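Local structure of esterase (7ATL) at residues Q60-S65 with G341-S346; R205-Y210 with A271-Q276. The protein probably hydrolyses carboxylic esters as a family VIII carboxylesterase of beta-lactamase-like fold, and also has promiscuous acyltransferase activity. All blocks are in the same frame, centred on the assembly; numbering follows the deposited sequence.

Contact 1 (Q60-S65 with G341-S346). With 1PE (pentaethylene glycol), chain E.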
loop_
_atom_site.group_PDB
_atom_site.type_symbol
_atom_site.label_atom_id
_atom_site.label_comp_id
_atom_site.label_asym_id
_atom_site.label_seq_id
_atom_site.Cartn_x
_atom_site.Cartn_y
_atom_site.Cartn_z
ATOM N N GLN A 60 5.720 11.329 -10.142
ATOM C CA GLN A 60 4.560 10.806 -9.379
ATOM C C GLN A 60 4.242 9.388 -9.870
ATOM O O GLN A 60 4.445 9.081 -11.081
ATOM C CB GLN A 60 3.361 11.737 -9.534
ATOM C CG GLN A 60 2.440 11.709 -8.333
ATOM C CD GLN A 60 1.086 12.326 -8.604
ATOM O OE1 GLN A 60 0.565 12.282 -9.724
ATOM N NE2 GLN A 60 0.484 12.867 -7.549
ATOM N N PHE A 61 3.763 8.548 -8.960
ATOM C CA PHE A 61 3.371 7.159 -9.286
ATOM C C PHE A 61 1.920 6.899 -8.896
ATOM O O PHE A 61 1.371 7.557 -7.994
ATOM C CB PHE A 61 4.274 6.148 -8.584
ATOM C CG PHE A 61 5.709 6.153 -9.025
ATOM C CD1 PHE A 61 6.584 7.113 -8.556
ATOM C CD2 PHE A 61 6.191 5.162 -9.854
ATOM C CE1 PHE A 61 7.915 7.099 -8.931
ATOM C CE2 PHE A 61 7.520 5.161 -10.253
ATOM C CZ PHE A 61 8.378 6.131 -9.790
ATOM N N ARG A 62 1.319 5.953 -9.600
ATOM C CA ARG A 62 0.134 5.220 -9.108
ATOM C C ARG A 62 0.628 4.376 -7.940
ATOM O O ARG A 62 1.608 3.630 -8.146
ATOM C CB ARG A 62 -0.468 4.365 -10.230
ATOM C CG ARG A 62 -0.991 5.184 -11.401
ATOM C CD ARG A 62 -1.364 4.350 -12.601
ATOM N NE ARG A 62 -1.748 5.200 -13.720
ATOM C CZ ARG A 62 -0.904 5.797 -14.561
ATOM N NH1 ARG A 62 0.408 5.642 -14.455
ATOM N NH2 ARG A 62 -1.387 6.532 -15.535
ATOM N N LEU A 63 0.001 4.502 -6.768
ATOM C CA LEU A 63 0.545 3.907 -5.512
ATOM C C LEU A 63 -0.016 2.510 -5.217
ATOM O O LEU A 63 0.671 1.806 -4.507
ATOM C CB LEU A 63 0.285 4.868 -4.355
ATOM C CG LEU A 63 1.114 6.153 -4.402
ATOM C CD1 LEU A 63 0.742 7.070 -3.250
ATOM C CD2 LEU A 63 2.594 5.836 -4.371
ATOM N N SER A 64 -1.157 2.107 -5.794
ATOM C CA SER A 64 -1.972 0.905 -5.417
ATOM C C SER A 64 -1.952 0.740 -3.885
ATOM O O SER A 64 -2.321 1.714 -3.206
ATOM C CB SER A 64 -1.572 -0.355 -6.186
ATOM O OG SER A 64 -0.165 -0.588 -6.154
ATOM N N SER A 65 -1.483 -0.382 -3.332
ATOM C CA SER A 65 -1.593 -0.649 -1.871
ATOM C C SER A 65 -0.671 0.245 -1.034
ATOM O O SER A 65 -0.816 0.237 0.186
ATOM C CB SER A 65 -1.364 -2.070 -1.551
ATOM O OG SER A 65 -2.448 -2.856 -2.017
ATOM N N GLY A 341 3.098 -2.534 -3.298
ATOM C CA GLY A 341 2.032 -2.142 -4.244
ATOM C C GLY A 341 2.140 -2.899 -5.551
ATOM O O GLY A 341 3.244 -2.981 -6.107
ATOM N N VAL A 342 1.032 -3.407 -6.069
ATOM C CA VAL A 342 1.061 -4.211 -7.323
ATOM C C VAL A 342 1.641 -3.371 -8.461
ATOM O O VAL A 342 2.235 -3.971 -9.334
ATOM C CB VAL A 342 -0.317 -4.766 -7.713
ATOM C CG1 VAL A 342 -0.909 -5.627 -6.615
ATOM C CG2 VAL A 342 -1.284 -3.661 -8.102
ATOM N N TYR A 343 1.489 -2.048 -8.495
ATOM C CA TYR A 343 2.031 -1.235 -9.628
ATOM C C TYR A 343 3.565 -1.330 -9.677
ATOM O O TYR A 343 4.142 -1.046 -10.738
ATOM C CB TYR A 343 1.537 0.218 -9.596
ATOM C CG TYR A 343 0.221 0.437 -10.304
ATOM C CD1 TYR A 343 0.105 0.207 -11.667
ATOM C CD2 TYR A 343 -0.904 0.886 -9.629
ATOM C CE1 TYR A 343 -1.092 0.410 -12.339
ATOM C CE2 TYR A 343 -2.104 1.105 -10.284
ATOM C CZ TYR A 343 -2.195 0.869 -11.644
ATOM O OH TYR A 343 -3.358 1.065 -12.313
ATOM N N GLY A 344 4.205 -1.650 -8.545
ATOM C CA GLY A 344 5.607 -2.102 -8.503
ATOM C C GLY A 344 6.389 -1.461 -7.375
ATOM O O GLY A 344 7.443 -0.927 -7.665
ATOM N N HIS A 345 5.921 -1.528 -6.129
ATOM C CA HIS A 345 6.538 -0.764 -5.004
ATOM C C HIS A 345 6.844 -1.681 -3.816
ATOM O O HIS A 345 6.159 -2.736 -3.667
ATOM C CB HIS A 345 5.688 0.424 -4.546
ATOM C CG HIS A 345 5.047 1.215 -5.640
ATOM N ND1 HIS A 345 5.738 1.660 -6.749
ATOM C CD2 HIS A 345 3.767 1.648 -5.783
ATOM C CE1 HIS A 345 4.911 2.351 -7.516
ATOM N NE2 HIS A 345 3.685 2.345 -6.952
ATOM N N SER A 346 7.873 -1.302 -3.049
ATOM C CA SER A 346 8.180 -1.840 -1.700
ATOM C C SER A 346 8.548 -0.674 -0.777
ATOM O O SER A 346 8.955 0.377 -1.273
ATOM C CB SER A 346 9.239 -2.917 -1.726
ATOM O OG SER A 346 10.454 -2.429 -2.252
HETATM O OH2 1PE E . 2.143 -14.261 -0.405
HETATM C C12 1PE E . 3.388 -14.303 0.299
HETATM C C22 1PE E . 4.160 -13.004 0.180
HETATM O OH3 1PE E . 5.573 -13.233 0.258
HETATM C C13 1PE E . 6.444 -11.026 -0.274
HETATM C C23 1PE E . 6.372 -12.486 -0.667
HETATM O OH4 1PE E . 6.200 -10.181 -1.401
HETATM C C14 1PE E . 4.352 -8.626 -1.428
HETATM C C24 1PE E . 5.807 -8.848 -1.084
HETATM O OH5 1PE E . 3.921 -7.343 -0.976
HETATM C C15 1PE E . 2.020 -5.866 -1.164
HETATM C C25 1PE E . 2.515 -7.243 -0.768
HETATM O OH6 1PE E . 0.895 -5.995 -2.045
HETATM C C16 1PE E . -0.998 -5.003 -3.217
HETATM C C26 1PE E . 0.152 -4.787 -2.248
HETATM O OH7 1PE E . -1.391 -3.831 -3.957
#
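Ser64 has a backbone that non-glycine residues rarely adopt, with phi 37° and psi -121°, and this kink stands directly before Ser65, the serine of an SxxK pattern. In the beta-lactamase fold that pattern marks the nucleophile at a helix start, and Ser65 OG is indeed hydrogen-bonded to Lys68 and Tyr171, consistent with such a role. Across from it, 341-346 turns between two strands of the main sheet through a classic beta bulge, in which Gly341 O accepts from both Gly344 N and His345 N. The kink sends the Ser64 hydroxyl into this turn. Ser64 OG takes an almost straight hydrogen bond from Tyr343 N at 3.2 Å, and gives a weak one to Leu63 O. Gly341, having no side chain, can bring its CA within 3.3 Å of Ser64 OG. His345 ties down the backbone at Arg62: NE2 donates to Arg62 O at 2.7 Å, 171° at the hydrogen, with the oxygen exactly in the ring plane and the bond on a carbonyl lone pair. Since ND1 is hydrogen-bonded to Thr361 N, the ring is probably neutral, protonated at NE2. Its CE1 packs obliquely on Phe61 CD2 at 3.9 Å. Arg62 lays CB over one face of the Tyr343 ring, 3.8 Å from the centroid, as a CH-pi contact; its extended chain continues past the ring so that CD meets CZ at 3.7 Å, and the guanidinium goes on to Pro251 O. A pentaethylene glycol, probably from the crystallisation liquor, ends beside Ser65, consistent with Val342 N being one of the two N-H groups of an oxyanion hole, as in beta-lactamases; the glycol OH7 accepts from Val342 N at 3.2 Å.

Contact 2 (R205-Y210 with A271-Q276); sequences RNTGFY and ADDVLQ
The carboxylate of Asp273 reaches out from the first turn of helix 271-283 toward the loop 205-207 and meets it with both oxygens, their inner, syn lone pairs directed at two consecutive backbone N-H groups. OD1 accepts from Arg205 N at 2.8 Å and OD2 from Asn206 N at 2.7 Å, so the flat group bridges the two consecutive N-H groups like a two-pronged acceptor. Thr207 comes from the other side. With OG1 beside its own backbone N (chi1 -69°), the hydroxyl donates to the anti lone pair of OD2 at 2.8 Å, while the Thr207 and Asp273 side chains run alongside each other, pointing opposite ways. Three donors from three successive residues therefore set the rotation of one carboxylate. Arg205 crosses the Asp273 carboxylate obliquely: its CG is tucked between the two main-chain branches (chi1 44°), and the extended chain carries the guanidinium to the start of the helix. There NH1 forms a long salt bridge with Asp272 OD2 at 3.3 Å, the two planes standing nearly perpendicular, at 85°. A water in the guanidinium plane accepts from NH1 and from Asp272 N and donates to OD2, closing the bridge; the main partner of Arg205 is Asp270 through NE, and Asp272 OD1 pairs with Arg57. The contact joins the loop after helix 190-199 to a helix lying on strand 27-34. Buried near the helix N-terminus and held by three donors, Asp273 is probably ionised, its charge stabilised without a direct partner in the Arg205 guanidinium.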
loop_
_atom_site.group_PDB
_atom_site.type_symbol
_atom_site.label_atom_id
_atom_site.label_comp_id
_atom_site.label_asym_id
_atom_site.label_seq_id
_atom_site.Cartn_x
_atom_site.Cartn_y
_atom_site.Cartn_z
ATOM N N ARG A 205 3.943 17.215 -0.511
ATOM C CA ARG A 205 3.882 18.180 -1.646
ATOM C C ARG A 205 2.940 17.682 -2.752
ATOM O O ARG A 205 2.395 18.544 -3.478
ATOM C CB ARG A 205 5.273 18.494 -2.218
ATOM C CG ARG A 205 6.188 17.293 -2.413
ATOM C CD ARG A 205 7.490 17.662 -3.105
ATOM N NE ARG A 205 8.211 16.473 -3.545
ATOM C CZ ARG A 205 9.427 16.486 -4.081
ATOM N NH1 ARG A 205 9.994 15.356 -4.471
ATOM N NH2 ARG A 205 10.074 17.630 -4.228
ATOM N N ASN A 206 2.760 16.366 -2.922
ATOM C CA ASN A 206 2.201 15.855 -4.194
ATOM C C ASN A 206 1.577 14.465 -4.036
ATOM O O ASN A 206 1.901 13.564 -4.835
ATOM C CB ASN A 206 3.298 15.895 -5.260
ATOM C CG ASN A 206 2.749 15.702 -6.652
ATOM O OD1 ASN A 206 3.420 15.104 -7.484
ATOM N ND2 ASN A 206 1.531 16.174 -6.890
ATOM N N THR A 207 0.635 14.303 -3.107
ATOM C CA THR A 207 -0.001 12.992 -2.864
ATOM C C THR A 207 -1.506 13.186 -2.671
ATOM O O THR A 207 -1.899 14.059 -1.883
ATOM C CB THR A 207 0.709 12.282 -1.705
ATOM O OG1 THR A 207 2.021 11.921 -2.159
ATOM C CG2 THR A 207 -0.052 11.069 -1.204
ATOM N N GLY A 208 -2.310 12.374 -3.354
ATOM C CA GLY A 208 -3.776 12.453 -3.284
ATOM C C GLY A 208 -4.403 11.310 -4.044
ATOM O O GLY A 208 -3.729 10.265 -4.177
ATOM N N PHE A 209 -5.625 11.514 -4.543
ATOM C CA PHE A 209 -6.512 10.444 -5.077
ATOM C C PHE A 209 -6.629 10.508 -6.604
ATOM O O PHE A 209 -7.151 9.546 -7.194
ATOM C CB PHE A 209 -7.877 10.530 -4.394
ATOM C CG PHE A 209 -7.880 9.879 -3.041
ATOM C CD1 PHE A 209 -7.971 8.501 -2.940
ATOM C CD2 PHE A 209 -7.727 10.639 -1.896
ATOM C CE1 PHE A 209 -7.950 7.882 -1.707
ATOM C CE2 PHE A 209 -7.696 10.024 -0.660
ATOM C CZ PHE A 209 -7.819 8.650 -0.566
ATOM N N TYR A 210 -6.173 11.610 -7.194
ATOM C CA TYR A 210 -5.974 11.797 -8.650
ATOM C C TYR A 210 -4.988 12.941 -8.889
ATOM O O TYR A 210 -4.728 13.709 -7.940
ATOM C CB TYR A 210 -7.309 12.084 -9.324
ATOM C CG TYR A 210 -7.780 13.510 -9.237
ATOM C CD1 TYR A 210 -8.371 13.997 -8.089
ATOM C CD2 TYR A 210 -7.644 14.372 -10.311
ATOM C CE1 TYR A 210 -8.835 15.301 -8.012
ATOM C CE2 TYR A 210 -8.090 15.682 -10.250
ATOM C CZ TYR A 210 -8.712 16.144 -9.102
ATOM O OH TYR A 210 -9.201 17.419 -9.048
ATOM N N ALA A 271 7.853 9.596 -4.201
ATOM C CA ALA A 271 8.668 8.807 -3.257
ATOM C C ALA A 271 8.913 9.615 -1.970
ATOM O O ALA A 271 8.760 9.035 -0.886
ATOM C CB ALA A 271 9.943 8.391 -3.953
ATOM N N ASP A 272 9.229 10.909 -2.067
ATOM C CA ASP A 272 9.577 11.745 -0.883
ATOM C C ASP A 272 8.382 11.865 0.053
ATOM O O ASP A 272 8.625 11.965 1.277
ATOM C CB ASP A 272 10.081 13.141 -1.256
ATOM C CG ASP A 272 11.520 13.062 -1.714
ATOM O OD1 ASP A 272 12.368 12.959 -0.846
ATOM O OD2 ASP A 272 11.766 12.983 -2.940
ATOM N N ASP A 273 7.159 11.908 -0.481
ATOM C CA ASP A 273 5.937 11.960 0.362
ATOM C C ASP A 273 5.852 10.609 1.078
ATOM O O ASP A 273 5.637 10.602 2.269
ATOM C CB ASP A 273 4.681 12.365 -0.421
ATOM C CG ASP A 273 4.512 13.854 -0.743
ATOM O OD1 ASP A 273 5.200 14.710 -0.140
ATOM O OD2 ASP A 273 3.671 14.153 -1.601
ATOM N N VAL A 274 6.148 9.503 0.410
ATOM C CA VAL A 274 6.077 8.150 1.040
ATOM C C VAL A 274 7.139 8.047 2.141
ATOM O O VAL A 274 6.864 7.406 3.173
ATOM C CB VAL A 274 6.229 7.043 -0.022
ATOM C CG1 VAL A 274 6.314 5.645 0.583
ATOM C CG2 VAL A 274 5.109 7.120 -1.049
ATOM N N LEU A 275 8.311 8.648 1.941
ATOM C CA LEU A 275 9.415 8.567 2.925
ATOM C C LEU A 275 9.012 9.331 4.185
ATOM O O LEU A 275 9.341 8.846 5.280
ATOM C CB LEU A 275 10.703 9.134 2.331
ATOM C CG LEU A 275 11.895 9.098 3.289
ATOM C CD1 LEU A 275 12.113 7.699 3.845
ATOM C CD2 LEU A 275 13.155 9.574 2.599
ATOM N N GLN A 276 8.337 10.481 4.029
ATOM C CA GLN A 276 7.763 11.273 5.151
ATOM C C GLN A 276 6.830 10.351 5.926
ATOM O O GLN A 276 6.939 10.291 7.161
ATOM C CB GLN A 276 6.950 12.479 4.666
ATOM C CG GLN A 276 7.768 13.724 4.341
ATOM C CD GLN A 276 8.689 14.028 5.499
ATOM O OE1 GLN A 276 8.254 14.268 6.638
ATOM N NE2 GLN A 276 9.982 13.947 5.227
HETATM O O HOH W 1 9.700 12.712 -4.616
#

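In the fold
The two contacts lie 12 Å apart between centres and touch through one probable hydrogen bond, from Gln60 NE2 to Asn206 O at 3.1 Å, so the loop gripped by Asp273 is also tied to the start of 60-65. A second route is the short two-stranded sheet: strand 61-62 pairs with 268-269, which leads directly into helix 271-283. A third is Tyr70 on helix 67-80, the helix that follows Ser65, which packs on Thr207, Asp273 and Val274. Contact 1, its centre about 7 Å from that of the chain, holds the probable nucleophile Ser65, whereas contact 2, its centre about 12 Å from that of the chain, joins the loop after helix 190-199 to helix 271-283 at the surface.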